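Local coordinates for putative mandelate racemase (Zymomonas mobilis, PDB 2OX4), which probably acts as a magnesium-dependent dehydratase of the enolase superfamily, in the mandelate racemase group, at the interface of chains A and B and the interface of chains A and C. Residues are numbered along the deposited sequence; one frame, centred on the assembly and turned at random. Chains: chain A/B/C, Putative mandelate racemase.

Contact 1: the interface of chains A and B. Residues chain A 118-119, 121-122, 334, 336; chain B 69-72, 75.
B:Glu71 and B:Ala72 bring the first turn of helix 70-79 against the loop of A:Gly119 to A:Asn122. Two direct hydrogen bonds cross here. The backbone N of B:Glu71 gives a fairly straight bond (162° at H) to the carbonyl O of A:Gly119, 3.1 Å away, in the carbonyl plane and on a lone pair. The N of A:Lys121 reaches the side-chain amide oxygen OD1 of B:Asn69 at 3.2 Å. That bond is more bent, and its donor stands 51° out of the amide carbonyl plane.

A water extends the polar seam. It lies 2.6 Å from A:Gly119 O and 2.8 Å from B:Ala72 N, and also meets A:Lys121 O. The start of the helix is thus met by chain A both directly and through water.

Apolar contacts flank these bonds. CG of B:Glu71 rests 3.7 Å from CA of A:Gly119. The B:Glu75 chain leaves with CG anti to the backbone N (chi1 -179°) and bends at chi2, which lays its CG and carboxylate carbon CD beside A:Pro336. CD is 3.8 Å from CB of the proline. CB of B:Ala72 packs near CA of A:Asn122.

The patch and its two-fold twin join chains A and B in the deposited octamer, which may be the biological assembly.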
# COMPACT_ATOMS: atom_id res chain seq x y z
N LEU A 118 -25.57 12.31 28.00
CA LEU A 118 -24.54 12.07 26.98
C LEU A 118 -23.15 11.84 27.59
O LEU A 118 -22.17 11.67 26.86
CB LEU A 118 -24.48 13.23 25.99
CG LEU A 118 -25.70 13.49 25.12
CD1 LEU A 118 -25.48 14.78 24.33
CD2 LEU A 118 -25.98 12.30 24.18
N GLY A 119 -23.06 11.84 28.92
CA GLY A 119 -21.78 11.59 29.59
C GLY A 119 -21.25 12.74 30.43
O GLY A 119 -20.14 12.65 30.97
N LYS A 121 -20.45 16.99 31.62
CA LYS A 121 -19.63 18.10 31.11
C LYS A 121 -18.15 17.74 31.04
O LYS A 121 -17.62 17.11 31.96
CB LYS A 121 -19.76 19.32 32.04
CG LYS A 121 -20.97 20.16 31.77
CD LYS A 121 -21.07 21.31 32.77
CE LYS A 121 -22.40 22.01 32.61
NZ LYS A 121 -22.82 22.65 33.87
N ASN A 122 -17.48 18.21 29.99
CA ASN A 122 -16.02 18.10 29.90
C ASN A 122 -15.32 19.43 30.14
O ASN A 122 -14.08 19.50 30.14
CB ASN A 122 -15.60 17.52 28.55
CG ASN A 122 -15.92 16.05 28.43
OD1 ASN A 122 -15.05 15.19 28.55
ND2 ASN A 122 -17.20 15.75 28.23
N ALA A 334 -20.36 17.60 26.06
CA ALA A 334 -20.29 16.20 26.51
C ALA A 334 -19.14 15.41 25.88
O ALA A 334 -18.95 14.23 26.22
CB ALA A 334 -21.62 15.50 26.26
N PRO A 336 -14.88 15.04 25.03
CA PRO A 336 -13.54 15.53 25.38
C PRO A 336 -12.81 16.31 24.28
O PRO A 336 -12.01 17.20 24.59
CB PRO A 336 -12.77 14.24 25.71
CG PRO A 336 -13.48 13.17 24.93
CD PRO A 336 -14.94 13.57 24.99
N ASN B 69 -20.33 12.46 35.42
CA ASN B 69 -19.37 12.97 34.45
C ASN B 69 -18.45 11.85 33.96
O ASN B 69 -17.22 11.93 34.09
CB ASN B 69 -18.55 14.12 35.04
CG ASN B 69 -19.36 15.39 35.18
OD1 ASN B 69 -20.33 15.59 34.46
ND2 ASN B 69 -18.94 16.27 36.09
N THR B 70 -19.05 10.79 33.42
CA THR B 70 -18.28 9.60 33.03
C THR B 70 -17.30 9.90 31.88
O THR B 70 -16.19 9.38 31.88
CB THR B 70 -19.20 8.42 32.66
OG1 THR B 70 -20.29 8.89 31.85
CG2 THR B 70 -19.74 7.76 33.91
N GLU B 71 -17.68 10.78 30.94
CA GLU B 71 -16.77 11.12 29.82
C GLU B 71 -15.52 11.85 30.33
O GLU B 71 -14.41 11.47 29.98
CB GLU B 71 -17.48 11.93 28.72
CG GLU B 71 -18.50 11.12 27.94
CD GLU B 71 -17.87 10.15 26.94
OE1 GLU B 71 -16.72 10.38 26.50
OE2 GLU B 71 -18.54 9.16 26.58
N ALA B 72 -15.72 12.88 31.14
CA ALA B 72 -14.61 13.68 31.67
C ALA B 72 -13.73 12.86 32.61
O ALA B 72 -12.51 12.96 32.56
CB ALA B 72 -15.13 14.95 32.37
N GLU B 75 -11.61 10.45 30.49
CA GLU B 75 -10.55 11.19 29.83
C GLU B 75 -9.48 11.65 30.83
O GLU B 75 -8.30 11.65 30.50
CB GLU B 75 -11.13 12.37 29.02
CG GLU B 75 -10.08 13.21 28.26
CD GLU B 75 -9.60 12.61 26.94
OE1 GLU B 75 -9.97 11.45 26.60
OE2 GLU B 75 -8.83 13.31 26.23
O HOH W 1 -18.20 14.14 31.72

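Contact 2: the interface of chains A and C. Residues chain A 41-42, 44-46, 89, 270; chain C 54, 81-83.
The indole of C:Trp83 enters chain A with a different group on each side. CG2 of A:Ile42 lies over one face, 3.7 Å from the centroid of the five-membered ring, as a CH-pi contact. The opposite face is covered from its own chain by CD2 of C:Phe82. At the indole edge, in plane, is the carbonyl O of A:Tyr44. The ring of A:Tyr44 stands edge-to-face with that of C:Phe82, the planes 59° apart. Its CE1 points onto the phenylalanine face, 3.5 Å from CE2. One face of the same tyrosine ring takes the rim of the indole, with CZ2 of C:Trp83 3.7 Å from CZ of A:Tyr44. The tyrosine ring thus has the indole rim on one face and C:Phe82 at its edge. With CG between the backbone N and the carbonyl carbon (chi1 58°), it reaches both aromatic residues of chain C.

Two hydrogen bonds fix the register. NE1 of C:Trp83 donates to A:Tyr44 O at 2.8 Å, 164° at H, which restrains rotation of the indole. The N of A:Val46 donates to C:Thr81 O at 3.0 Å.

CG2 of A:Thr89 approaches CE3 of C:Trp83 at 3.6 Å. Its OG1 is hydrogen-bonded to the hydroxyl OH of A:Tyr270, 2.7 Å away, so the two side chains steady each other.

In chain A the site gathers the loop between strand 35-40 and helix 48-62, the start of helix 89-110, and the residue just before helix 271-280. Chain C supplies the turn after helix 70-79 and the first residue of 3-10 helix 83-86.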
# COMPACT_ATOMS: atom_id res chain seq x y z
N GLY A 41 -31.05 19.24 9.34
CA GLY A 41 -30.07 20.31 9.05
C GLY A 41 -30.01 20.73 7.59
O GLY A 41 -28.91 20.96 7.07
N ILE A 42 -31.16 20.80 6.92
CA ILE A 42 -31.24 21.20 5.51
C ILE A 42 -32.00 22.54 5.37
O ILE A 42 -32.81 22.74 4.45
CB ILE A 42 -31.88 20.06 4.63
CG1 ILE A 42 -31.38 18.68 5.07
CG2 ILE A 42 -31.59 20.27 3.14
CD1 ILE A 42 -31.60 17.56 4.06
N TYR A 44 -30.90 25.55 4.62
CA TYR A 44 -30.40 26.40 3.54
C TYR A 44 -30.08 25.53 2.32
O TYR A 44 -30.16 24.31 2.39
CB TYR A 44 -29.17 27.20 4.01
CG TYR A 44 -28.02 26.32 4.50
CD1 TYR A 44 -26.90 26.11 3.69
CD2 TYR A 44 -28.06 25.70 5.76
CE1 TYR A 44 -25.85 25.31 4.13
CE2 TYR A 44 -27.01 24.89 6.19
CZ TYR A 44 -25.91 24.70 5.37
OH TYR A 44 -24.86 23.91 5.79
N GLY A 45 -29.74 26.16 1.20
CA GLY A 45 -29.60 25.46 -0.06
C GLY A 45 -30.90 24.85 -0.55
O GLY A 45 -32.00 25.25 -0.14
N VAL A 46 -30.79 23.87 -1.44
CA VAL A 46 -31.95 23.36 -2.17
C VAL A 46 -32.18 21.90 -1.74
O VAL A 46 -31.32 21.05 -1.95
CB VAL A 46 -31.74 23.46 -3.71
CG1 VAL A 46 -32.98 22.95 -4.47
CG2 VAL A 46 -31.40 24.91 -4.12
N THR A 89 -27.56 12.68 2.28
CA THR A 89 -27.92 13.93 2.95
C THR A 89 -29.33 13.84 3.55
O THR A 89 -29.51 14.06 4.76
CB THR A 89 -27.88 15.11 1.93
OG1 THR A 89 -26.59 15.21 1.32
CG2 THR A 89 -28.21 16.41 2.61
N TYR A 270 -21.72 12.54 6.39
CA TYR A 270 -22.81 12.02 7.25
C TYR A 270 -22.54 10.63 7.79
O TYR A 270 -22.11 9.76 7.04
CB TYR A 270 -24.16 11.99 6.49
CG TYR A 270 -24.33 13.17 5.55
CD1 TYR A 270 -24.55 14.45 6.05
CD2 TYR A 270 -24.25 12.99 4.17
CE1 TYR A 270 -24.69 15.55 5.18
CE2 TYR A 270 -24.39 14.07 3.29
CZ TYR A 270 -24.61 15.34 3.81
OH TYR A 270 -24.75 16.42 2.95
N ILE C 54 -37.71 16.44 -3.25
CA ILE C 54 -36.51 16.88 -3.95
C ILE C 54 -36.83 17.37 -5.37
O ILE C 54 -36.25 18.35 -5.85
CB ILE C 54 -35.35 15.83 -3.90
CG1 ILE C 54 -34.00 16.50 -4.19
CG2 ILE C 54 -35.55 14.71 -4.90
CD1 ILE C 54 -33.49 17.37 -3.06
N THR C 81 -26.81 23.43 -5.65
CA THR C 81 -27.84 23.12 -4.66
C THR C 81 -27.31 23.02 -3.23
O THR C 81 -28.09 22.90 -2.28
CB THR C 81 -28.53 21.80 -5.02
OG1 THR C 81 -27.54 20.76 -5.07
CG2 THR C 81 -29.22 21.91 -6.38
N PHE C 82 -25.99 23.09 -3.10
CA PHE C 82 -25.25 22.82 -1.85
C PHE C 82 -25.22 21.35 -1.46
O PHE C 82 -24.15 20.77 -1.27
CB PHE C 82 -25.70 23.70 -0.66
CG PHE C 82 -24.63 23.83 0.41
CD1 PHE C 82 -23.58 24.71 0.25
CD2 PHE C 82 -24.66 23.01 1.54
CE1 PHE C 82 -22.58 24.83 1.22
CE2 PHE C 82 -23.65 23.10 2.51
CZ PHE C 82 -22.62 24.02 2.34
N TRP C 83 -26.40 20.73 -1.38
CA TRP C 83 -26.49 19.33 -0.94
C TRP C 83 -26.07 18.34 -2.00
O TRP C 83 -25.75 17.19 -1.67
CB TRP C 83 -27.87 19.02 -0.35
CG TRP C 83 -28.17 20.06 0.68
CD1 TRP C 83 -29.09 21.07 0.60
CD2 TRP C 83 -27.46 20.24 1.91
NE1 TRP C 83 -29.01 21.87 1.73
CE2 TRP C 83 -28.03 21.38 2.55
CE3 TRP C 83 -26.42 19.55 2.55
CZ2 TRP C 83 -27.58 21.83 3.79
CZ3 TRP C 83 -25.98 20.01 3.79
CH2 TRP C 83 -26.57 21.13 4.40

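Contact 3: the interface of chains A and C. Residues chain A 78, 84-87, 92, 273; chain C 245-248.
The loop that follows strand 239-241 in the C-terminal barrel domain of this enolase-superfamily protein carries C:Leu247 into a hydrophobic pocket of chain A. That strand ends in Glu241, a magnesium ligand. The leucine side chain crosses A:Trp273 at about a right angle. Its CB comes 3.5 Å from CD1 of the indole, and its CD1 methyl lies over an indole face. CZ of A:Phe78 sits on the same face. CD1 also meets A:Phe78 tip to tip, 3.7 Å from CE1. It touches A:Phe92 at the ring edge, in plane, 3.9 Å from CZ. The other methyl, CD2, turns to the backbone of A:Gly86 and A:Gly87.

A:Gln85 extends beyond CG (chi2 166°), which carries its amide out to C:Thr245. NE2 donates to the hydroxyl OG1 at 3.0 Å, 163° at H, with the oxygen close to the amide plane. An alanine here would probably leave the C:Thr245 hydroxyl without this N-H mate and make it freer to turn. The carbonyl O of A:Gln85 also lies against the ring of C:Pro246.

A water bridges the two backbones, 2.7 Å from A:Trp273 O and 2.9 Å from C:Leu247 O.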
# COMPACT_ATOMS: atom_id res chain seq x y z
N PHE A 78 -31.95 2.83 9.71
CA PHE A 78 -30.79 2.46 8.88
C PHE A 78 -31.05 1.20 8.03
O PHE A 78 -30.77 1.19 6.83
CB PHE A 78 -29.57 2.25 9.79
CG PHE A 78 -28.27 2.06 9.06
CD1 PHE A 78 -27.93 2.88 7.98
CD2 PHE A 78 -27.37 1.10 9.49
CE1 PHE A 78 -26.70 2.69 7.32
CE2 PHE A 78 -26.15 0.92 8.83
CZ PHE A 78 -25.83 1.71 7.75
N GLY A 84 -31.81 3.54 3.82
CA GLY A 84 -30.85 3.84 4.89
C GLY A 84 -29.47 3.28 4.57
O GLY A 84 -28.44 3.93 4.82
N GLN A 85 -29.45 2.08 3.99
CA GLN A 85 -28.20 1.39 3.67
C GLN A 85 -27.47 1.93 2.45
O GLN A 85 -26.29 1.62 2.27
CB GLN A 85 -28.43 -0.12 3.54
CG GLN A 85 -28.62 -0.82 4.90
CD GLN A 85 -29.17 -2.22 4.73
OE1 GLN A 85 -30.38 -2.41 4.63
NE2 GLN A 85 -28.27 -3.20 4.68
N GLY A 86 -28.15 2.74 1.64
CA GLY A 86 -27.49 3.52 0.59
C GLY A 86 -26.99 4.88 1.05
O GLY A 86 -26.10 5.47 0.43
N GLY A 87 -27.54 5.38 2.16
CA GLY A 87 -27.04 6.63 2.76
C GLY A 87 -27.54 7.91 2.08
O GLY A 87 -28.33 7.86 1.11
N PHE A 92 -29.99 10.61 6.03
CA PHE A 92 -29.46 10.86 7.37
C PHE A 92 -30.08 12.04 8.14
O PHE A 92 -30.20 11.97 9.37
CB PHE A 92 -27.93 10.86 7.37
CG PHE A 92 -27.34 9.48 7.24
CD1 PHE A 92 -26.52 9.16 6.16
CD2 PHE A 92 -27.63 8.49 8.19
CE1 PHE A 92 -25.97 7.87 6.04
CE2 PHE A 92 -27.10 7.20 8.07
CZ PHE A 92 -26.27 6.89 6.99
N TRP A 273 -19.97 6.23 8.74
CA TRP A 273 -19.54 5.70 7.45
C TRP A 273 -19.03 6.83 6.56
O TRP A 273 -18.12 6.62 5.76
CB TRP A 273 -20.71 5.00 6.76
CG TRP A 273 -21.06 3.68 7.37
CD1 TRP A 273 -20.61 2.45 6.96
CD2 TRP A 273 -21.92 3.43 8.49
NE1 TRP A 273 -21.14 1.46 7.75
CE2 TRP A 273 -21.95 2.03 8.70
CE3 TRP A 273 -22.68 4.25 9.34
CZ2 TRP A 273 -22.71 1.44 9.72
CZ3 TRP A 273 -23.42 3.66 10.36
CH2 TRP A 273 -23.43 2.27 10.54
N THR C 245 -23.98 -4.28 3.38
CA THR C 245 -24.28 -2.85 3.33
C THR C 245 -23.21 -2.13 2.49
O THR C 245 -22.01 -2.28 2.76
CB THR C 245 -24.33 -2.25 4.75
OG1 THR C 245 -25.45 -2.81 5.47
CG2 THR C 245 -24.49 -0.71 4.71
N PRO C 246 -23.61 -1.38 1.45
CA PRO C 246 -22.62 -0.78 0.56
C PRO C 246 -21.92 0.51 1.05
O PRO C 246 -21.07 1.04 0.34
CB PRO C 246 -23.41 -0.52 -0.74
CG PRO C 246 -24.80 -0.25 -0.26
CD PRO C 246 -24.99 -1.13 0.98
N LEU C 247 -22.24 0.97 2.26
CA LEU C 247 -21.68 2.22 2.83
C LEU C 247 -20.19 2.24 3.23
O LEU C 247 -19.58 3.31 3.22
CB LEU C 247 -22.53 2.68 4.03
CG LEU C 247 -23.78 3.53 3.80
CD1 LEU C 247 -24.16 4.22 5.11
CD2 LEU C 247 -23.56 4.59 2.72
N ASN C 248 -19.61 1.09 3.59
CA ASN C 248 -18.14 0.96 3.77
C ASN C 248 -17.63 0.07 2.62
O ASN C 248 -17.55 -1.15 2.78
CB ASN C 248 -17.81 0.32 5.15
CG ASN C 248 -16.29 0.17 5.41
OD1 ASN C 248 -15.45 0.46 4.56
ND2 ASN C 248 -15.95 -0.26 6.63
O HOH W 2 -17.36 4.26 4.77

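Contact 4: the interface of chains A and C. Residues chain A 54, 57-58, 61, 80; chain C 46-48.
C:Val46 presses both methyls against one side of helix 48-62 of chain A, and most of this contact is apolar. CG1 is anti to the backbone N (chi1 -176°) and points at the helix, where it lies 3.7 Å from CB of A:Asp57. It also meets A:Tyr58 at the ring edge, in plane, 3.9 Å from CD2. CG2 faces A:Leu61, whose CD1 is 3.9 Å away; the two side chains run past each other in opposite directions. One turn before A:Asp57, CD1 of A:Ile54 touches CA of C:Gly47 at 3.8 Å. CG1 of A:Ile54 also covers a face of the A:Tyr58 ring, which holds that ring from within its own chain.

The polar part is slighter. A water lies in the plane of the A:Tyr58 ring, 3.0 Å from its hydroxyl OH and 3.1 Å from the carbonyl O of C:Val46, and links the two chains. The carboxylate oxygen OD2 of A:Asp57 comes within 3.1 Å of C:Gly48 N, but that N-H points away and no hydrogen bond forms. The carboxylate instead packs against the peptide between C:Gly47 and C:Gly48. An alanine in place of A:Asp57 would probably open a gap beside C:Gly47, since the carboxylate that lies against this peptide would be gone.

Chain C contributes the end of the loop after strand 35-40 and the start of helix 48-59. Chain A contributes the flank of the equivalent helix.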
# COMPACT_ATOMS: atom_id res chain seq x y z
N ILE A 54 -38.94 13.07 3.90
CA ILE A 54 -38.32 11.93 4.61
C ILE A 54 -38.85 11.78 6.04
O ILE A 54 -39.09 10.66 6.51
CB ILE A 54 -36.75 11.93 4.56
CG1 ILE A 54 -36.20 10.51 4.75
CG2 ILE A 54 -36.13 12.88 5.61
CD1 ILE A 54 -36.35 9.60 3.55
N ASP A 57 -42.22 10.12 5.87
CA ASP A 57 -42.12 8.68 5.59
C ASP A 57 -41.61 7.88 6.78
O ASP A 57 -42.14 6.82 7.09
CB ASP A 57 -41.24 8.44 4.36
CG ASP A 57 -41.91 8.85 3.08
OD1 ASP A 57 -43.14 9.13 3.09
OD2 ASP A 57 -41.22 8.93 2.06
N TYR A 58 -40.59 8.41 7.45
CA TYR A 58 -40.05 7.75 8.64
C TYR A 58 -41.06 7.69 9.79
O TYR A 58 -41.04 6.76 10.59
CB TYR A 58 -38.77 8.45 9.14
CG TYR A 58 -37.52 8.22 8.29
CD1 TYR A 58 -36.34 8.88 8.61
CD2 TYR A 58 -37.53 7.37 7.18
CE1 TYR A 58 -35.18 8.70 7.86
CE2 TYR A 58 -36.36 7.17 6.42
CZ TYR A 58 -35.20 7.85 6.77
OH TYR A 58 -34.03 7.71 6.04
N LEU A 61 -43.01 4.56 10.66
CA LEU A 61 -42.26 3.49 11.31
C LEU A 61 -42.09 3.77 12.81
O LEU A 61 -41.67 2.89 13.57
CB LEU A 61 -40.87 3.36 10.67
CG LEU A 61 -40.71 2.56 9.37
CD1 LEU A 61 -41.54 3.12 8.22
CD2 LEU A 61 -39.24 2.51 8.98
N LYS A 80 -34.03 -1.01 7.94
CA LYS A 80 -35.38 -1.47 7.57
C LYS A 80 -36.14 -0.56 6.59
O LYS A 80 -37.26 -0.88 6.20
CB LYS A 80 -36.23 -1.76 8.81
CG LYS A 80 -35.68 -2.83 9.73
CD LYS A 80 -35.77 -4.21 9.11
CE LYS A 80 -35.20 -5.26 10.06
NZ LYS A 80 -35.11 -6.60 9.42
N VAL C 46 -38.79 2.89 2.11
CA VAL C 46 -39.33 4.05 2.82
C VAL C 46 -38.54 5.27 2.37
O VAL C 46 -37.33 5.34 2.58
CB VAL C 46 -39.19 3.87 4.36
CG1 VAL C 46 -39.83 5.05 5.10
CG2 VAL C 46 -39.79 2.56 4.80
N GLY C 47 -39.22 6.23 1.75
CA GLY C 47 -38.56 7.47 1.35
C GLY C 47 -39.12 8.16 0.12
O GLY C 47 -38.65 9.23 -0.27
N GLY C 48 -40.14 7.57 -0.49
CA GLY C 48 -40.79 8.15 -1.67
C GLY C 48 -41.21 9.61 -1.56
O GLY C 48 -41.04 10.38 -2.51
O HOH W 3 -34.66 5.50 4.05

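Contacts 2, 3 and 4 belong to one two-fold interface between chains A and C. The centres of their C-alpha atoms lie about 15 to 18 Å apart. Contact 1 joins A to B, and its centre is about 29 to 34 Å from theirs. Val46 serves contact 2 from chain A and contact 4 from chain C, while Ile54 takes part in contact 4 and barely touches in contact 2. Helix 89-110 links contacts 2 and 3 through A:Thr89 and A:Phe92. Different residues of helix 70-79 face the two neighbours, in contacts 1 and 3, which is consistent with the deposited eight-chain assembly.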